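Local coordinates for protein acyltransferase (Actinoplanes teichomyceticus, PDB 4Q38) that transfers a long-chain acyl group from acyl-CoA to an amino sugar of teicoplanin-type glycopeptide antibiotics, as an N-acyltransferase with a GNAT-like C-terminal domain, at residues L262-S266 with N267-L271. Sequence-based numbering, arbitrary orientation.
With COA (coenzyme A), chain D.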
ATOM      1  N   LEU A 262     -24.521   9.409   6.065  1.00 36.75           N
ATOM      2  CA  LEU A 262     -23.612  10.417   6.592  1.00 38.34           C
ATOM      3  C   LEU A 262     -24.221  11.793   6.452  1.00 41.97           C
ATOM      4  O   LEU A 262     -24.930  12.066   5.484  1.00 42.35           O
ATOM      5  CB  LEU A 262     -22.259  10.355   5.882  1.00 35.54           C
ATOM      6  CG  LEU A 262     -21.517   9.015   5.960  1.00 35.16           C
ATOM      7  CD1 LEU A 262     -20.223   9.071   5.157  1.00 33.55           C
ATOM      8  CD2 LEU A 262     -21.249   8.606   7.403  1.00 34.83           C
ATOM      9  N   THR A 263     -23.943  12.659   7.419  1.00 44.00           N
ATOM     10  CA  THR A 263     -24.534  13.989   7.420  1.00 47.41           C
ATOM     11  C   THR A 263     -23.651  15.002   6.699  1.00 46.77           C
ATOM     12  O   THR A 263     -22.606  14.655   6.138  1.00 43.80           O
ATOM     13  CB  THR A 263     -24.905  14.467   8.843  1.00 50.04           C
ATOM     14  OG1 THR A 263     -23.803  14.255   9.727  1.00 51.03           O
ATOM     15  CG2 THR A 263     -26.111  13.693   9.371  1.00 53.23           C
ATOM     16  N   GLU A 264     -24.100  16.251   6.707  1.00 47.34           N
ATOM     17  CA  GLU A 264     -23.448  17.337   5.993  1.00 48.41           C
ATOM     18  C   GLU A 264     -22.070  17.689   6.532  1.00 45.07           C
ATOM     19  O   GLU A 264     -21.258  18.276   5.827  1.00 47.50           O
ATOM     20  CB  GLU A 264     -24.347  18.576   6.003  1.00 50.72           C
ATOM     21  CG  GLU A 264     -25.430  18.519   4.942  1.00 53.71           C
ATOM     22  CD  GLU A 264     -24.856  18.219   3.572  1.00 54.62           C
ATOM     23  OE1 GLU A 264     -24.074  19.055   3.064  1.00 56.68           O
ATOM     24  OE2 GLU A 264     -25.172  17.144   3.013  1.00 54.76           O
ATOM     25  N   ASP A 265     -21.819  17.332   7.784  1.00 44.12           N
ATOM     26  CA  ASP A 265     -20.528  17.598   8.403  1.00 45.05           C
ATOM     27  C   ASP A 265     -19.467  16.566   7.984  1.00 41.11           C
ATOM     28  O   ASP A 265     -18.280  16.761   8.247  1.00 42.61           O
ATOM     29  CB  ASP A 265     -20.663  17.680   9.927  1.00 48.72           C
ATOM     30  CG  ASP A 265     -21.142  16.380  10.546  1.00 52.56           C
ATOM     31  OD1 ASP A 265     -21.925  15.660   9.892  1.00 55.32           O
ATOM     32  OD2 ASP A 265     -20.738  16.076  11.688  1.00 54.62           O
ATOM     33  N   SER A 266     -19.891  15.495   7.314  1.00 35.64           N
ATOM     34  CA  SER A 266     -18.958  14.464   6.843  1.00 33.22           C
ATOM     35  C   SER A 266     -17.984  15.041   5.817  1.00 31.94           C
ATOM     36  O   SER A 266     -18.392  15.702   4.857  1.00 33.25           O
ATOM     37  CB  SER A 266     -19.709  13.262   6.264  1.00 33.76           C
ATOM     38  OG  SER A 266     -18.865  12.462   5.440  1.00 31.52           O
ATOM     39  N   ASN A 267     -16.694  14.814   6.047  1.00 29.60           N
ATOM     40  CA  ASN A 267     -15.657  15.207   5.092  1.00 28.33           C
ATOM     41  C   ASN A 267     -15.809  14.496   3.746  1.00 27.80           C
ATOM     42  O   ASN A 267     -15.667  15.119   2.695  1.00 27.40           O
ATOM     43  CB  ASN A 267     -14.265  14.947   5.682  1.00 27.35           C
ATOM     44  CG  ASN A 267     -13.965  15.854   6.864  1.00 27.84           C
ATOM     45  OD1 ASN A 267     -14.309  17.030   6.844  1.00 27.01           O
ATOM     46  ND2 ASN A 267     -13.334  15.308   7.899  1.00 26.00           N
ATOM     47  N   ILE A 268     -16.102  13.198   3.796  1.00 27.95           N
ATOM     48  CA  ILE A 268     -16.343  12.395   2.588  1.00 29.70           C
ATOM     49  C   ILE A 268     -17.468  13.013   1.746  1.00 30.92           C
ATOM     50  O   ILE A 268     -17.280  13.293   0.557  1.00 30.69           O
ATOM     51  CB  ILE A 268     -16.613  10.913   2.938  1.00 28.78           C
ATOM     52  CG1 ILE A 268     -15.315  10.264   3.460  1.00 29.08           C
ATOM     53  CG2 ILE A 268     -17.149  10.144   1.728  1.00 28.31           C
ATOM     54  CD1 ILE A 268     -15.480   8.911   4.125  1.00 28.87           C
ATOM     55  N   ILE A 269     -18.612  13.274   2.374  1.00 30.84           N
ATOM     56  CA  ILE A 269     -19.754  13.845   1.657  1.00 30.65           C
ATOM     57  C   ILE A 269     -19.380  15.170   0.998  1.00 31.36           C
ATOM     58  O   ILE A 269     -19.527  15.312  -0.224  1.00 31.08           O
ATOM     59  CB  ILE A 269     -21.008  13.976   2.559  1.00 31.03           C
ATOM     60  CG1 ILE A 269     -21.391  12.608   3.141  1.00 30.46           C
ATOM     61  CG2 ILE A 269     -22.185  14.569   1.777  1.00 33.04           C
ATOM     62  CD1 ILE A 269     -21.827  11.576   2.116  1.00 31.32           C
ATOM     63  N   GLN A 270     -18.854  16.115   1.783  1.00 30.93           N
ATOM     64  CA  GLN A 270     -18.478  17.436   1.261  1.00 31.06           C
ATOM     65  C   GLN A 270     -17.510  17.336   0.078  1.00 30.00           C
ATOM     66  O   GLN A 270     -17.727  17.957  -0.965  1.00 30.18           O
ATOM     67  CB  GLN A 270     -17.847  18.305   2.357  1.00 33.68           C
ATOM     68  CG  GLN A 270     -18.761  18.679   3.512  1.00 37.82           C
ATOM     69  CD  GLN A 270     -17.976  19.144   4.729  1.00 42.18           C
ATOM     70  OE1 GLN A 270     -17.150  20.058   4.648  1.00 44.09           O
ATOM     71  NE2 GLN A 270     -18.230  18.512   5.868  1.00 47.88           N
ATOM     72  N   LEU A 271     -16.463  16.525   0.225  1.00 27.43           N
ATOM     73  CA  LEU A 271     -15.424  16.451  -0.800  1.00 27.17           C
ATOM     74  C   LEU A 271     -15.811  15.621  -2.035  1.00 27.55           C
ATOM     75  O   LEU A 271     -15.403  15.956  -3.145  1.00 27.39           O
ATOM     76  CB  LEU A 271     -14.087  15.965  -0.211  1.00 26.56           C
ATOM     77  CG  LEU A 271     -13.459  16.851   0.883  1.00 26.25           C
ATOM     78  CD1 LEU A 271     -12.276  16.131   1.525  1.00 25.98           C
ATOM     79  CD2 LEU A 271     -13.048  18.207   0.327  1.00 26.81           C
TER
HETATM   80  N1A COA D 403     -13.495   3.914  10.279  1.00 39.29           N
HETATM   81  C2A COA D 403     -14.411   4.234  11.214  1.00 40.33           C
HETATM   82  N3A COA D 403     -15.051   5.417  11.255  1.00 38.99           N
HETATM   83  C4A COA D 403     -14.787   6.368  10.323  1.00 37.87           C
HETATM   84  C5A COA D 403     -13.794   6.093   9.269  1.00 37.22           C
HETATM   85  C6A COA D 403     -13.136   4.768   9.291  1.00 37.57           C
HETATM   86  N6A COA D 403     -12.217   4.404   8.362  1.00 36.43           N
HETATM   87  N7A COA D 403     -13.743   7.198   8.502  1.00 36.95           N
HETATM   88  C8A COA D 403     -14.618   8.096   9.008  1.00 36.87           C
HETATM   89  N9A COA D 403     -15.229   7.604  10.103  1.00 37.40           N
HETATM   90  C1B COA D 403     -16.261   8.286  10.920  1.00 36.43           C
HETATM   91  C2B COA D 403     -15.838   9.655  11.419  1.00 36.71           C
HETATM   92  O2B COA D 403     -15.155   9.551  12.664  1.00 37.57           O
HETATM   93  C3B COA D 403     -17.168  10.373  11.521  1.00 36.08           C
HETATM   94  O3B COA D 403     -17.845   9.903  12.688  1.00 38.92           O
HETATM   95  P3B COA D 403     -19.022  10.726  13.439  1.00 39.08           P
HETATM   96  O7A COA D 403     -18.277  11.825  14.132  1.00 39.41           O
HETATM   97  O8A COA D 403     -19.642   9.664  14.308  1.00 39.93           O
HETATM   98  O9A COA D 403     -19.948  11.202  12.345  1.00 41.36           O
HETATM   99  C4B COA D 403     -17.921   9.840  10.306  1.00 35.19           C
HETATM  100  O4B COA D 403     -17.408   8.522  10.098  1.00 34.78           O
HETATM  101  C5B COA D 403     -17.763  10.688   9.040  1.00 32.34           C
HETATM  102  O5B COA D 403     -16.382  10.716   8.640  1.00 31.51           O
HETATM  103  P1A COA D 403     -15.819  11.704   7.509  1.00 29.12           P
HETATM  104  O1A COA D 403     -15.662  13.106   8.033  1.00 28.40           O
HETATM  105  O2A COA D 403     -16.648  11.469   6.274  1.00 28.45           O
HETATM  106  O3A COA D 403     -14.348  11.078   7.233  1.00 29.50           O
HETATM  107  P2A COA D 403     -13.000  11.441   8.035  1.00 28.83           P
HETATM  108  O4A COA D 403     -12.354  12.640   7.395  1.00 27.58           O
HETATM  109  O5A COA D 403     -13.238  11.469   9.522  1.00 28.72           O
HETATM  110  O6A COA D 403     -12.133  10.120   7.721  1.00 29.18           O
HETATM  111  CBP COA D 403     -10.544   8.898   6.293  1.00 30.28           C
HETATM  112  CCP COA D 403     -11.767   9.807   6.373  1.00 28.99           C
HETATM  113  CDP COA D 403     -10.335   8.622   4.812  1.00 29.03           C
HETATM  114  CEP COA D 403      -9.353   9.636   6.869  1.00 29.27           C
HETATM  115  CAP COA D 403     -10.795   7.583   7.070  1.00 29.57           C
HETATM  116  OAP COA D 403     -11.997   6.966   6.606  1.00 29.57           O
HETATM  117  C9P COA D 403      -9.693   6.541   7.015  1.00 29.54           C
HETATM  118  O9P COA D 403      -8.680   6.680   7.679  1.00 30.15           O
HETATM  119  N8P COA D 403      -9.901   5.465   6.250  1.00 29.07           N
HETATM  120  C7P COA D 403      -8.866   4.481   5.981  1.00 28.37           C
HETATM  121  C6P COA D 403      -8.108   4.818   4.697  1.00 29.01           C
HETATM  122  C5P COA D 403      -9.023   4.726   3.487  1.00 28.13           C
HETATM  123  O5P COA D 403     -10.167   4.297   3.598  1.00 26.79           O
HETATM  124  N4P COA D 403      -8.512   5.156   2.330  1.00 27.76           N
HETATM  125  C3P COA D 403      -9.168   4.915   1.048  1.00 29.20           C
HETATM  126  C2P COA D 403      -8.980   3.496   0.535  1.00 30.95           C
HETATM  127  S1P COA D 403      -9.831   3.280  -1.064  1.00 35.24           S
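Ser266 is the N-cap of helix 267-272 in the GNAT-like domain: its OG accepts a nearly straight bond from Ile269 N (3.2 Å, 175°). With OG anti to the backbone N (chi1 162°), the hydroxyl turns in over the open N-terminal end of the helix, between Ile269 N and the phosphate, and also donates to O2A of the coenzyme A pyrophosphate, 2.6 Å from OG. Backbone bonding continues the turn, with Gln270 N donating to Ser266 O, while a type I beta turn from Thr263 to Ser266 leads into the cap.

The helix start grips the pyrophosphate further. Ile268 N gives a second bond to O2A, Asn267 N binds O1A at 2.8 Å, and Asn267 ND2 extends to O4A on the other phosphate; the helix dipole probably favours these anions. The side chain of Ile268 lies against O2A and also touches Trp252 and the decanoyl-glucosamine ligand.

Apolar packing joins loop to helix where Ile269 CG1 meets Leu262 CB at 3.7 Å; the same CG1 also lies against the CB and OG of Ser266. Leu262 in turn rests on helix 313-323. At the outer edge Glu264 pairs with Arg273, and the extended Gln270 side chain brings NE2 to Glu264 O in a weak bond of 3.0 Å, bent to 120°.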